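Local coordinates for protein Alpha/beta hydrolase (PDB 6KSU) that probably closes non-ribosomal peptides into macrolactam rings, acting as a stand-alone cyclase built on the serine beta-lactamase (penicillin-binding protein) fold, at residues R28-A33 and P367-D372; L49-D54 and S58-G63; A90-Q95 and M192-A197; P379-A384 and L432-S437; G411-T416 and L425-D430. One frame throughout, in Å; residues are numbered along the deposited sequence.

Interactions 1 to 3 belong to the penicillin-binding-protein-like region. The hairpin 46-53/56-63 of interaction 2 forms one edge of its seven-stranded sheet, and interaction 1, about 11 Å away between centres, packs helix 23-41 against the turn after helix 355-365, bringing the two ends of this region together. Along the chain, interactions 2 and then 3 fall within the span of interaction 1. Interaction 3 joins helices 85-98 and 194-206, about 27 Å from interaction 2 between centres. Later in the chain, interaction 5 lies within the C-terminal eight-stranded barrel, and interaction 4, whose span encloses it, packs the preceding loop on that barrel; they use adjacent strands, 420-427 and 432-437, centres about 9 Å apart. Two separate sheets suggest two cores.

Interaction 1. Residues R28-A33 and P367-D372; sequences RDAVGA and PEAGLD
Ala369 and Val31 meet methyl to methyl: CG2 of Val31 stands 4.0 Å from CB of Ala369, and these two residues, with Ala30, account for most of the surface buried here. The first torsion of Val31 explains which branch makes the touch. With chi1 at 161°, CG1 lies opposite the backbone N, while CG2 sits beside that N and faces the chain leaving helix 355-365. Ala369 directs its CB at the helix, and so does Ala30 in return; their CB atoms lie 4.3 Å apart. CA of Ala30 is 6.4 Å from CA of Ala369, a spacing that the small alanine side chains permit.

The turn has its own internal support. Gly370 N donates to Pro367 O at 2.9 Å, and Gly370 takes a positive phi of 83°, bending the chain just after the contact. The Ala369 carbonyl is also engaged, by Arg53 of strand 46-53, while Val31 reaches on to Leu49 and Tyr60 on the neighbouring sheet.

Helix 23-41 and the end of helix 355-365 are thus joined beside the same sheet. Methyl groups supply every direct touch between the two segments, which implies that shape and exclusion of water, rather than polar pairing, hold them together, the carbonyls of Ala369 and Gly370 being bonded instead to Arg53 and Arg342.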
# COMPACT_ATOMS: atom_id res chain seq x y z
N ARG A 28 -20.47 -15.13 -11.82
CA ARG A 28 -19.90 -14.01 -12.56
C ARG A 28 -20.97 -12.98 -12.89
O ARG A 28 -20.71 -11.77 -12.87
CB ARG A 28 -19.22 -14.49 -13.84
CG ARG A 28 -18.05 -15.46 -13.66
CD ARG A 28 -17.97 -16.43 -14.85
NE ARG A 28 -17.10 -17.58 -14.58
CZ ARG A 28 -17.30 -18.80 -15.07
NH1 ARG A 28 -18.34 -19.05 -15.86
NH2 ARG A 28 -16.46 -19.78 -14.76
N ASP A 29 -22.18 -13.44 -13.20
CA ASP A 29 -23.28 -12.51 -13.45
C ASP A 29 -23.62 -11.73 -12.20
O ASP A 29 -23.80 -10.51 -12.25
CB ASP A 29 -24.51 -13.28 -13.94
CG ASP A 29 -24.32 -13.81 -15.34
OD1 ASP A 29 -23.46 -13.25 -16.05
OD2 ASP A 29 -25.01 -14.79 -15.70
N ALA A 30 -23.69 -12.42 -11.06
CA ALA A 30 -23.97 -11.73 -9.81
C ALA A 30 -22.88 -10.73 -9.46
O ALA A 30 -23.17 -9.67 -8.90
CB ALA A 30 -24.15 -12.74 -8.68
N VAL A 31 -21.63 -11.03 -9.79
CA VAL A 31 -20.57 -10.09 -9.43
C VAL A 31 -20.68 -8.82 -10.27
O VAL A 31 -20.74 -7.71 -9.73
CB VAL A 31 -19.18 -10.75 -9.58
CG1 VAL A 31 -18.08 -9.70 -9.65
CG2 VAL A 31 -18.92 -11.68 -8.42
N GLY A 32 -20.75 -8.98 -11.59
CA GLY A 32 -20.98 -7.82 -12.44
C GLY A 32 -22.21 -7.03 -12.05
O GLY A 32 -22.18 -5.79 -12.00
N ALA A 33 -23.31 -7.72 -11.76
CA ALA A 33 -24.51 -7.02 -11.33
C ALA A 33 -24.29 -6.32 -10.00
O ALA A 33 -24.77 -5.21 -9.79
CB ALA A 33 -25.69 -7.99 -11.25
N PRO A 367 -19.58 -11.60 -0.64
CA PRO A 367 -19.92 -12.94 -0.12
C PRO A 367 -21.18 -13.53 -0.72
O PRO A 367 -21.27 -14.76 -0.82
CB PRO A 367 -20.06 -12.69 1.39
CG PRO A 367 -19.05 -11.63 1.66
CD PRO A 367 -19.08 -10.72 0.44
N GLU A 368 -22.14 -12.72 -1.16
CA GLU A 368 -23.32 -13.28 -1.80
C GLU A 368 -23.05 -13.82 -3.21
O GLU A 368 -23.99 -14.16 -3.92
CB GLU A 368 -24.46 -12.24 -1.80
CG GLU A 368 -24.47 -11.25 -2.94
CD GLU A 368 -25.37 -10.06 -2.63
OE1 GLU A 368 -25.54 -9.74 -1.42
OE2 GLU A 368 -25.89 -9.45 -3.59
N ALA A 369 -21.77 -13.96 -3.60
CA ALA A 369 -21.40 -14.79 -4.75
C ALA A 369 -20.24 -15.73 -4.42
O ALA A 369 -19.54 -16.18 -5.34
CB ALA A 369 -21.06 -13.92 -5.96
N GLY A 370 -20.01 -16.03 -3.14
CA GLY A 370 -18.96 -16.94 -2.73
C GLY A 370 -17.58 -16.32 -2.59
O GLY A 370 -16.61 -17.05 -2.30
N LEU A 371 -17.45 -15.01 -2.79
CA LEU A 371 -16.17 -14.31 -2.71
C LEU A 371 -16.07 -13.60 -1.37
O LEU A 371 -16.34 -12.40 -1.26
CB LEU A 371 -16.03 -13.32 -3.85
CG LEU A 371 -15.68 -13.86 -5.22
CD1 LEU A 371 -14.91 -12.82 -6.00
CD2 LEU A 371 -14.85 -15.09 -5.03
N ASP A 372 -15.64 -14.33 -0.35
CA ASP A 372 -15.53 -13.80 1.01
C ASP A 372 -14.10 -13.32 1.26
O ASP A 372 -13.27 -13.99 1.88
CB ASP A 372 -15.97 -14.85 2.03
CG ASP A 372 -15.40 -16.24 1.73
OD1 ASP A 372 -15.02 -16.51 0.56
OD2 ASP A 372 -15.33 -17.05 2.68

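Interaction 2. Residues L49-D54 and S58-G63; sequences LSVYRD and SEYATG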
# COMPACT_ATOMS: atom_id res chain seq x y z
N LEU A 49 -13.23 -3.73 -12.27
CA LEU A 49 -13.13 -4.87 -11.38
C LEU A 49 -12.77 -6.08 -12.23
O LEU A 49 -13.44 -6.36 -13.24
CB LEU A 49 -14.42 -5.11 -10.59
CG LEU A 49 -14.49 -6.37 -9.71
CD1 LEU A 49 -13.66 -6.22 -8.40
CD2 LEU A 49 -15.92 -6.72 -9.40
N SER A 50 -11.69 -6.74 -11.89
CA SER A 50 -11.29 -7.95 -12.60
C SER A 50 -11.14 -9.06 -11.58
O SER A 50 -10.52 -8.85 -10.55
CB SER A 50 -9.99 -7.73 -13.37
OG SER A 50 -10.16 -6.71 -14.35
N VAL A 51 -11.73 -10.22 -11.87
CA VAL A 51 -11.70 -11.37 -10.98
C VAL A 51 -11.19 -12.57 -11.76
O VAL A 51 -11.78 -12.94 -12.78
CB VAL A 51 -13.08 -11.69 -10.41
CG1 VAL A 51 -12.99 -12.81 -9.38
CG2 VAL A 51 -13.72 -10.43 -9.85
N TYR A 52 -10.10 -13.18 -11.29
CA TYR A 52 -9.66 -14.46 -11.80
C TYR A 52 -10.11 -15.52 -10.81
O TYR A 52 -9.81 -15.43 -9.61
CB TYR A 52 -8.15 -14.50 -12.02
CG TYR A 52 -7.63 -15.83 -12.51
CD1 TYR A 52 -7.67 -16.19 -13.87
CD2 TYR A 52 -7.12 -16.75 -11.61
CE1 TYR A 52 -7.18 -17.44 -14.29
CE2 TYR A 52 -6.65 -17.96 -12.01
CZ TYR A 52 -6.67 -18.32 -13.35
OH TYR A 52 -6.18 -19.55 -13.68
N ARG A 53 -10.86 -16.51 -11.30
CA ARG A 53 -11.45 -17.52 -10.43
C ARG A 53 -11.87 -18.71 -11.28
O ARG A 53 -12.46 -18.55 -12.35
CB ARG A 53 -12.65 -16.94 -9.66
CG ARG A 53 -13.65 -18.01 -9.23
CD ARG A 53 -14.41 -17.63 -7.98
NE ARG A 53 -15.43 -16.62 -8.22
CZ ARG A 53 -16.54 -16.51 -7.50
NH1 ARG A 53 -16.76 -17.36 -6.50
NH2 ARG A 53 -17.42 -15.56 -7.77
N ASP A 54 -11.53 -19.91 -10.80
CA ASP A 54 -11.85 -21.16 -11.49
C ASP A 54 -11.17 -21.23 -12.85
O ASP A 54 -11.74 -21.74 -13.82
CB ASP A 54 -13.35 -21.36 -11.60
CG ASP A 54 -13.99 -21.69 -10.27
OD1 ASP A 54 -15.03 -21.10 -9.94
OD2 ASP A 54 -13.43 -22.55 -9.56
N SER A 58 -12.83 -12.70 -15.33
CA SER A 58 -13.98 -11.83 -15.54
C SER A 58 -13.49 -10.39 -15.51
O SER A 58 -12.74 -10.02 -14.60
CB SER A 58 -15.05 -12.00 -14.46
OG SER A 58 -15.71 -13.25 -14.56
N GLU A 59 -13.91 -9.58 -16.48
CA GLU A 59 -13.48 -8.19 -16.58
C GLU A 59 -14.69 -7.28 -16.62
O GLU A 59 -15.46 -7.31 -17.59
CB GLU A 59 -12.61 -7.94 -17.82
CG GLU A 59 -11.44 -8.87 -18.02
CD GLU A 59 -10.54 -8.40 -19.16
OE1 GLU A 59 -9.58 -7.66 -18.87
OE2 GLU A 59 -10.82 -8.74 -20.35
N TYR A 60 -14.86 -6.47 -15.58
CA TYR A 60 -15.95 -5.53 -15.51
C TYR A 60 -15.36 -4.13 -15.56
O TYR A 60 -14.27 -3.90 -15.03
CB TYR A 60 -16.75 -5.74 -14.24
CG TYR A 60 -17.11 -7.20 -13.96
CD1 TYR A 60 -18.23 -7.80 -14.54
CD2 TYR A 60 -16.34 -7.97 -13.10
CE1 TYR A 60 -18.56 -9.14 -14.28
CE2 TYR A 60 -16.67 -9.30 -12.83
CZ TYR A 60 -17.78 -9.88 -13.41
OH TYR A 60 -18.10 -11.20 -13.13
N ALA A 61 -16.06 -3.22 -16.24
CA ALA A 61 -15.58 -1.86 -16.40
C ALA A 61 -16.76 -0.98 -16.72
O ALA A 61 -17.60 -1.35 -17.54
CB ALA A 61 -14.54 -1.72 -17.51
N THR A 62 -16.82 0.21 -16.10
CA THR A 62 -17.97 1.07 -16.27
C THR A 62 -17.56 2.51 -16.05
O THR A 62 -16.50 2.81 -15.47
CB THR A 62 -19.09 0.65 -15.32
OG1 THR A 62 -20.33 1.26 -15.70
CG2 THR A 62 -18.73 1.02 -13.85
N GLY A 63 -18.40 3.42 -16.54
CA GLY A 63 -18.26 4.82 -16.20
C GLY A 63 -17.25 5.56 -17.05
O GLY A 63 -16.92 5.16 -18.16
O HOH W 1 -11.91 -4.91 -15.63
O HOH W 2 -14.26 -14.99 -13.22
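With chi1 at -47°, the ring of Tyr60 swings to the side opposite its carbonyl carbon, while Leu49, chi1 174°, extends CG away from its backbone N; the two side chains then run side by side on one face of the hairpin. Leu49 CD2 approaches Tyr60 CD2 to 3.9 Å. The ring edge also meets the Leu49 carbonyl, with CD2 of Tyr60 lying 3.3 Å from O of Leu49 and near the ring plane. Val51 CG2 adds a looser apolar touch farther along that edge.

Four backbone bonds set this register. Leu49 and Tyr60 form a hydrogen-bonded pair: Tyr60 N gives to Leu49 O at 2.7 Å, almost in line with the carbonyl bond, whereas Leu49 N reaches Tyr60 O from above the carbonyl plane. Val51 and Ser58 form the next such pair, and Ser58 N meets Val51 O at 2.8 Å with an N-H...O angle of 170°. Between them Ser50 and Glu59 are a non-hydrogen-bonded pair, where CA of Ser50 makes a C-H...O contact of 3.2 Å with O of Ser58.

Water bridges link Ser50 OG to Tyr60 O and Val51 O to Ser58 OG. Ser50 OG also bonds Thr262, and Tyr60 OH bonds the Arg28 carbonyl of helix 23-41. This is an antiparallel beta hairpin at the edge of the sheet of a serine beta-lactamase-like fold, backed by its N-terminal helix.

Interaction 3. Residues A90-Q95 and M192-A197; sequences AELVMQ and MDWWTA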
# COMPACT_ATOMS: atom_id res chain seq x y z
N ALA A 90 8.11 -4.92 -5.61
CA ALA A 90 8.54 -6.12 -4.89
C ALA A 90 8.74 -7.26 -5.86
O ALA A 90 9.72 -8.01 -5.77
CB ALA A 90 7.53 -6.51 -3.83
N GLU A 91 7.81 -7.40 -6.81
CA GLU A 91 7.93 -8.45 -7.80
C GLU A 91 9.19 -8.26 -8.64
O GLU A 91 9.91 -9.22 -8.94
CB GLU A 91 6.67 -8.46 -8.65
CG GLU A 91 5.49 -9.24 -8.02
CD GLU A 91 4.40 -9.55 -9.07
OE1 GLU A 91 4.32 -8.79 -10.04
OE2 GLU A 91 3.67 -10.55 -8.94
N LEU A 92 9.49 -7.01 -9.00
CA LEU A 92 10.69 -6.70 -9.75
C LEU A 92 11.94 -7.05 -8.94
O LEU A 92 12.86 -7.70 -9.44
CB LEU A 92 10.66 -5.22 -10.11
CG LEU A 92 11.82 -4.73 -10.96
CD1 LEU A 92 11.96 -5.62 -12.17
CD2 LEU A 92 11.56 -3.28 -11.37
N VAL A 93 11.96 -6.64 -7.66
CA VAL A 93 13.10 -6.94 -6.80
C VAL A 93 13.29 -8.45 -6.67
O VAL A 93 14.42 -8.96 -6.72
CB VAL A 93 12.92 -6.27 -5.41
CG1 VAL A 93 13.95 -6.77 -4.43
CG2 VAL A 93 12.98 -4.78 -5.51
N MET A 94 12.18 -9.18 -6.50
CA MET A 94 12.30 -10.62 -6.33
C MET A 94 12.84 -11.30 -7.59
O MET A 94 13.50 -12.34 -7.47
CB MET A 94 10.95 -11.23 -5.94
CG MET A 94 10.48 -10.86 -4.55
SD MET A 94 11.69 -11.15 -3.21
CE MET A 94 11.39 -12.87 -2.89
N GLN A 95 12.57 -10.75 -8.78
CA GLN A 95 13.17 -11.31 -10.00
C GLN A 95 14.69 -11.30 -9.93
O GLN A 95 15.34 -12.28 -10.31
CB GLN A 95 12.73 -10.53 -11.23
CG GLN A 95 11.48 -10.98 -11.89
CD GLN A 95 11.24 -10.16 -13.14
OE1 GLN A 95 11.90 -9.14 -13.35
NE2 GLN A 95 10.32 -10.61 -13.99
N MET A 192 19.86 -0.52 -15.03
CA MET A 192 18.80 0.33 -15.57
C MET A 192 18.05 1.05 -14.47
O MET A 192 17.89 0.54 -13.35
CB MET A 192 17.80 -0.47 -16.40
CG MET A 192 18.38 -1.57 -17.22
SD MET A 192 17.05 -2.68 -17.66
CE MET A 192 17.28 -3.97 -16.45
N ASP A 193 17.54 2.23 -14.82
CA ASP A 193 16.66 2.96 -13.91
C ASP A 193 15.39 2.16 -13.63
O ASP A 193 15.04 1.21 -14.35
CB ASP A 193 16.32 4.32 -14.51
CG ASP A 193 15.44 4.22 -15.74
OD1 ASP A 193 14.22 4.02 -15.59
OD2 ASP A 193 15.97 4.34 -16.88
N TRP A 194 14.69 2.55 -12.56
CA TRP A 194 13.52 1.78 -12.12
C TRP A 194 12.46 1.66 -13.21
O TRP A 194 11.88 0.59 -13.40
CB TRP A 194 12.90 2.40 -10.86
CG TRP A 194 11.59 1.78 -10.50
CD1 TRP A 194 11.39 0.64 -9.78
CD2 TRP A 194 10.27 2.25 -10.87
NE1 TRP A 194 10.04 0.37 -9.66
CE2 TRP A 194 9.33 1.34 -10.32
CE3 TRP A 194 9.80 3.36 -11.59
CZ2 TRP A 194 7.96 1.49 -10.49
CZ3 TRP A 194 8.44 3.51 -11.76
CH2 TRP A 194 7.53 2.59 -11.20
N TRP A 195 12.18 2.75 -13.94
CA TRP A 195 11.20 2.70 -15.03
C TRP A 195 11.60 1.67 -16.08
O TRP A 195 10.81 0.78 -16.44
CB TRP A 195 11.05 4.07 -15.69
CG TRP A 195 10.36 5.12 -14.88
CD1 TRP A 195 9.07 5.54 -15.01
CD2 TRP A 195 10.95 5.94 -13.85
NE1 TRP A 195 8.81 6.54 -14.11
CE2 TRP A 195 9.94 6.81 -13.39
CE3 TRP A 195 12.21 6.00 -13.26
CZ2 TRP A 195 10.16 7.74 -12.38
CZ3 TRP A 195 12.43 6.93 -12.25
CH2 TRP A 195 11.41 7.78 -11.82
N THR A 196 12.83 1.79 -16.61
CA THR A 196 13.27 0.89 -17.67
C THR A 196 13.22 -0.55 -17.21
O THR A 196 12.75 -1.43 -17.93
CB THR A 196 14.68 1.28 -18.13
OG1 THR A 196 14.68 2.64 -18.56
CG2 THR A 196 15.15 0.38 -19.26
N ALA A 197 13.68 -0.81 -15.98
CA ALA A 197 13.70 -2.18 -15.47
C ALA A 197 12.30 -2.70 -15.22
O ALA A 197 11.98 -3.85 -15.56
CB ALA A 197 14.54 -2.23 -14.20
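Leu92 carries the contact from helix 85-98, inserting its branched end between Trp194 and Ala197 at the start of helix 194-206. Its chi1 of -177° sets CG opposite the backbone N and extends the side chain from its helix across the gap. The two methyls divide the work. CD1 lies 3.8 Å from the carbonyl O of Ala197, while CD2 comes within 4.2 Å of CB of Ala197 and also 4.2 Å from CD1 of Trp194, approaching the indole obliquely. One turn on, Gln95 points toward the same partner helix, and its NE2 bonds the carbonyl of Cys201.

Across the gap, Asp193 is the N-cap of helix 194-206. Its OD1 accepts from Thr196 N at 2.8 Å, from above the carboxylate plane, and OD2 takes the Thr196 hydroxyl at 2.7 Å. This fixes the first turn, which carries Trp194 and Ala197, the residues Leu92 touches. The indole NH of Trp194 bonds Thr89, tying the ring back to helix 85-98. Ile186 of helix 176-189 adds to the core, touching both Leu92 and Ala197.

The buried packing joins two helices. As in serine beta-lactamases and penicillin-binding proteins, the first, helix 85-98, begins within a probable Ser-x-x-Lys nucleophile motif, Ser83 to Lys86.

Interaction 4. Residues P379-A384 and L432-S437; sequences PVPDSA and LFVARS
Pro379 and Leu432 meet at an oblique angle, the CG corner of the proline ring pressing on one methyl of the leucine: CG of Pro379 is 3.7 Å from CD2 of Leu432. Leucine chi1 of -85° places CG on the side away from its own carbonyl carbon. Both residues direct CB at the opposite segment.

A second, looser meeting follows two residues on. Pro381 also points its CB to the strand, and its CG lies 4.2 Å from CG2 of Val434. Leu432 and Val434 present their side chains on the same face of strand 432-437, with Phe433 between them directed away; likewise Val380, between the two prolines, points off. The backbones stay well separated, 7.5 Å at the nearest CA pair, Pro381 and Leu432, which is beyond the spacing of paired strands.

Around this, Pro381 also touches His428, and Leu432 touches Phe302 outside the barrel strands. Strand 432-437 takes its backbone pairing from its barrel neighbours, as between Val434 and Ser426.

Proline-to-aliphatic packing on the outside of the barrel, at a partly exposed site, thus implies that residues 379-384 cross over strand 432-437 through ring and methyl contacts, without backbone pairing between these two segments.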
# COMPACT_ATOMS: atom_id res chain seq x y z
N PRO A 379 -8.31 -3.60 16.67
CA PRO A 379 -8.83 -4.13 17.93
C PRO A 379 -9.66 -3.08 18.66
O PRO A 379 -9.40 -1.88 18.58
CB PRO A 379 -7.57 -4.49 18.72
CG PRO A 379 -6.51 -3.60 18.14
CD PRO A 379 -6.84 -3.48 16.68
N VAL A 380 -10.67 -3.55 19.36
CA VAL A 380 -11.43 -2.73 20.30
C VAL A 380 -11.14 -3.25 21.70
O VAL A 380 -11.28 -4.45 21.95
CB VAL A 380 -12.94 -2.76 19.99
CG1 VAL A 380 -13.69 -1.81 20.90
CG2 VAL A 380 -13.18 -2.41 18.52
N PRO A 381 -10.70 -2.40 22.63
CA PRO A 381 -10.21 -2.89 23.93
C PRO A 381 -11.35 -3.34 24.83
O PRO A 381 -12.34 -2.63 25.00
CB PRO A 381 -9.48 -1.68 24.52
CG PRO A 381 -9.31 -0.72 23.38
CD PRO A 381 -10.45 -0.96 22.46
N ASP A 382 -11.19 -4.53 25.43
CA ASP A 382 -12.18 -5.05 26.37
C ASP A 382 -12.19 -4.25 27.66
O ASP A 382 -13.26 -3.95 28.21
CB ASP A 382 -11.89 -6.51 26.73
CG ASP A 382 -11.64 -7.39 25.53
OD1 ASP A 382 -11.48 -8.61 25.73
OD2 ASP A 382 -11.60 -6.87 24.39
N SER A 383 -11.01 -3.89 28.15
CA SER A 383 -10.77 -3.48 29.52
C SER A 383 -11.09 -2.00 29.72
O SER A 383 -11.32 -1.24 28.78
CB SER A 383 -9.32 -3.75 29.89
OG SER A 383 -8.46 -2.99 29.06
N ALA A 384 -11.11 -1.61 31.00
CA ALA A 384 -11.27 -0.24 31.44
C ALA A 384 -9.96 0.52 31.26
O ALA A 384 -8.88 -0.08 31.25
CB ALA A 384 -11.69 -0.20 32.90
N LEU A 432 -2.35 -0.92 24.39
CA LEU A 432 -3.23 -0.26 23.44
C LEU A 432 -3.60 1.14 23.92
O LEU A 432 -3.47 1.49 25.10
CB LEU A 432 -4.50 -1.08 23.23
CG LEU A 432 -4.41 -2.19 22.19
CD1 LEU A 432 -5.22 -3.41 22.62
CD2 LEU A 432 -4.89 -1.65 20.86
N PHE A 433 -4.08 1.96 22.98
CA PHE A 433 -4.60 3.27 23.34
C PHE A 433 -5.60 3.71 22.30
O PHE A 433 -5.48 3.39 21.11
CB PHE A 433 -3.50 4.33 23.46
CG PHE A 433 -2.94 4.79 22.14
CD1 PHE A 433 -1.71 4.32 21.70
CD2 PHE A 433 -3.61 5.71 21.35
CE1 PHE A 433 -1.17 4.75 20.52
CE2 PHE A 433 -3.09 6.13 20.14
CZ PHE A 433 -1.87 5.66 19.73
N VAL A 434 -6.57 4.48 22.76
CA VAL A 434 -7.53 5.15 21.90
C VAL A 434 -7.47 6.64 22.20
O VAL A 434 -7.52 7.05 23.37
CB VAL A 434 -8.94 4.59 22.12
CG1 VAL A 434 -9.98 5.42 21.37
CG2 VAL A 434 -8.98 3.14 21.71
N ALA A 435 -7.31 7.45 21.15
CA ALA A 435 -7.30 8.91 21.26
C ALA A 435 -8.60 9.42 20.65
O ALA A 435 -8.82 9.26 19.45
CB ALA A 435 -6.09 9.51 20.56
N ARG A 436 -9.46 10.03 21.46
CA ARG A 436 -10.72 10.57 20.96
C ARG A 436 -10.55 12.06 20.71
O ARG A 436 -10.08 12.78 21.60
CB ARG A 436 -11.89 10.30 21.90
CG ARG A 436 -13.26 10.79 21.32
CD ARG A 436 -14.18 9.69 20.69
NE ARG A 436 -14.26 9.75 19.22
CZ ARG A 436 -15.19 9.15 18.48
NH1 ARG A 436 -16.15 8.45 19.05
NH2 ARG A 436 -15.17 9.28 17.17
N SER A 437 -10.92 12.52 19.51
CA SER A 437 -10.70 13.91 19.14
C SER A 437 -11.72 14.83 19.76
O SER A 437 -12.89 14.47 19.92
CB SER A 437 -10.77 14.12 17.64
OG SER A 437 -10.52 15.49 17.40

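Interaction 5. Residues G411-T416 and L425-D430; sequences GDLFLT and LSLHED
Leu425 sits at the apolar centre, with the largest buried area of the contact, and meets Leu413 and Leu415 on the neighbouring strand. Its CB lies 4.0 Å from CB of Leu413, while CD2 reaches to 4.3 Å from CD1 of Leu415. With chi1 at -171°, CG of Leu425 stands opposite its backbone N, carrying the two methyls inward. Leu413 instead has CG opposite its carbonyl carbon, which sends its CD1 along to Leu427. There the two leucines cross at nearly a right angle, CD1 of Leu413 being 3.7 Å from CD1 of Leu427.

These leucines belong to the hairpin of strands 413-417 and 420-427 in the C-terminal eight-stranded antiparallel barrel, and they face its interior, where Phe433 touches Leu425 and Leu427 and Ala435 touches Leu415 and Leu425. The local axes are splayed, 126° between their directions with a closest approach of 6.1 Å, so the strands diverge toward Leu427.

Moving outward, a single bond of the backbone crosses between the segments: Leu425 N donates to Leu413 O at 3.0 Å, from above the carbonyl plane, with an N-H...O angle of 162°. Past the divergence, the backbone of Leu427 pairs with Leu386 instead. On the far side Phe414 directs its side chain away from residues 425-430 and packs on Asp422 and Arg424, and the Asp412 carboxylate makes a long, weak ion pair with Arg424.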
# COMPACT_ATOMS: atom_id res chain seq x y z
N GLY A 411 -3.93 16.15 35.65
CA GLY A 411 -3.22 14.90 35.42
C GLY A 411 -3.80 13.96 34.38
O GLY A 411 -3.42 12.78 34.35
N ASP A 412 -4.68 14.43 33.50
CA ASP A 412 -5.25 13.58 32.45
C ASP A 412 -4.38 13.63 31.19
O ASP A 412 -3.79 14.66 30.85
CB ASP A 412 -6.68 14.02 32.13
CG ASP A 412 -7.69 13.54 33.16
OD1 ASP A 412 -8.73 14.21 33.33
OD2 ASP A 412 -7.44 12.49 33.80
N LEU A 413 -4.33 12.50 30.48
CA LEU A 413 -3.48 12.39 29.29
C LEU A 413 -4.14 12.90 28.01
O LEU A 413 -5.30 12.60 27.72
CB LEU A 413 -3.06 10.93 29.08
CG LEU A 413 -2.07 10.36 30.10
CD1 LEU A 413 -1.57 9.00 29.64
CD2 LEU A 413 -0.92 11.34 30.30
N PHE A 414 -3.37 13.65 27.22
CA PHE A 414 -3.82 14.15 25.93
C PHE A 414 -2.80 13.83 24.85
O PHE A 414 -1.62 13.60 25.10
CB PHE A 414 -4.08 15.66 25.97
CG PHE A 414 -5.24 16.02 26.82
CD1 PHE A 414 -6.50 16.22 26.26
CD2 PHE A 414 -5.10 16.09 28.20
CE1 PHE A 414 -7.61 16.53 27.06
CE2 PHE A 414 -6.18 16.39 29.01
CZ PHE A 414 -7.45 16.62 28.44
N LEU A 415 -3.29 13.79 23.62
CA LEU A 415 -2.47 13.70 22.42
C LEU A 415 -2.64 14.99 21.64
O LEU A 415 -3.77 15.35 21.29
CB LEU A 415 -2.88 12.48 21.60
CG LEU A 415 -1.88 11.87 20.64
CD1 LEU A 415 -0.91 11.05 21.41
CD2 LEU A 415 -2.61 11.00 19.62
N THR A 416 -1.55 15.69 21.38
CA THR A 416 -1.62 16.96 20.67
C THR A 416 -0.94 16.82 19.31
O THR A 416 -0.09 15.96 19.09
CB THR A 416 -0.99 18.10 21.47
OG1 THR A 416 0.41 17.84 21.64
CG2 THR A 416 -1.63 18.23 22.87
N LEU A 425 -6.65 10.91 25.57
CA LEU A 425 -5.88 9.68 25.41
C LEU A 425 -6.26 8.69 26.49
O LEU A 425 -6.02 8.94 27.67
CB LEU A 425 -4.38 9.98 25.48
CG LEU A 425 -3.41 8.84 25.12
CD1 LEU A 425 -3.71 8.30 23.71
CD2 LEU A 425 -2.01 9.34 25.17
N SER A 426 -6.85 7.57 26.10
CA SER A 426 -7.16 6.49 27.03
C SER A 426 -6.13 5.39 26.86
O SER A 426 -5.94 4.89 25.75
CB SER A 426 -8.55 5.92 26.81
OG SER A 426 -9.53 6.84 27.18
N LEU A 427 -5.47 5.03 27.96
CA LEU A 427 -4.50 3.94 27.96
C LEU A 427 -5.20 2.65 28.34
O LEU A 427 -6.00 2.63 29.29
CB LEU A 427 -3.37 4.23 28.94
CG LEU A 427 -2.40 5.35 28.55
CD1 LEU A 427 -1.22 5.36 29.48
CD2 LEU A 427 -1.95 5.19 27.10
N HIS A 428 -4.92 1.57 27.61
CA HIS A 428 -5.60 0.30 27.77
C HIS A 428 -4.57 -0.81 27.92
O HIS A 428 -3.36 -0.59 27.79
CB HIS A 428 -6.54 0.01 26.59
CG HIS A 428 -7.85 0.72 26.69
ND1 HIS A 428 -8.10 1.92 26.06
CD2 HIS A 428 -8.97 0.42 27.38
CE1 HIS A 428 -9.33 2.31 26.34
NE2 HIS A 428 -9.88 1.43 27.15
N GLU A 429 -5.06 -2.03 28.16
CA GLU A 429 -4.18 -3.17 28.37
C GLU A 429 -3.52 -3.58 27.05
O GLU A 429 -3.95 -3.21 25.96
CB GLU A 429 -4.96 -4.34 28.98
CG GLU A 429 -5.14 -4.19 30.51
CD GLU A 429 -5.89 -5.36 31.14
OE1 GLU A 429 -5.38 -6.50 31.10
OE2 GLU A 429 -6.98 -5.13 31.71
N ASP A 430 -2.45 -4.37 27.18
CA ASP A 430 -1.63 -4.79 26.05
C ASP A 430 -0.99 -3.60 25.33
O ASP A 430 -0.66 -3.68 24.14
CB ASP A 430 -2.42 -5.65 25.06
CG ASP A 430 -2.92 -6.95 25.68
OD1 ASP A 430 -2.17 -7.57 26.47
OD2 ASP A 430 -4.08 -7.34 25.39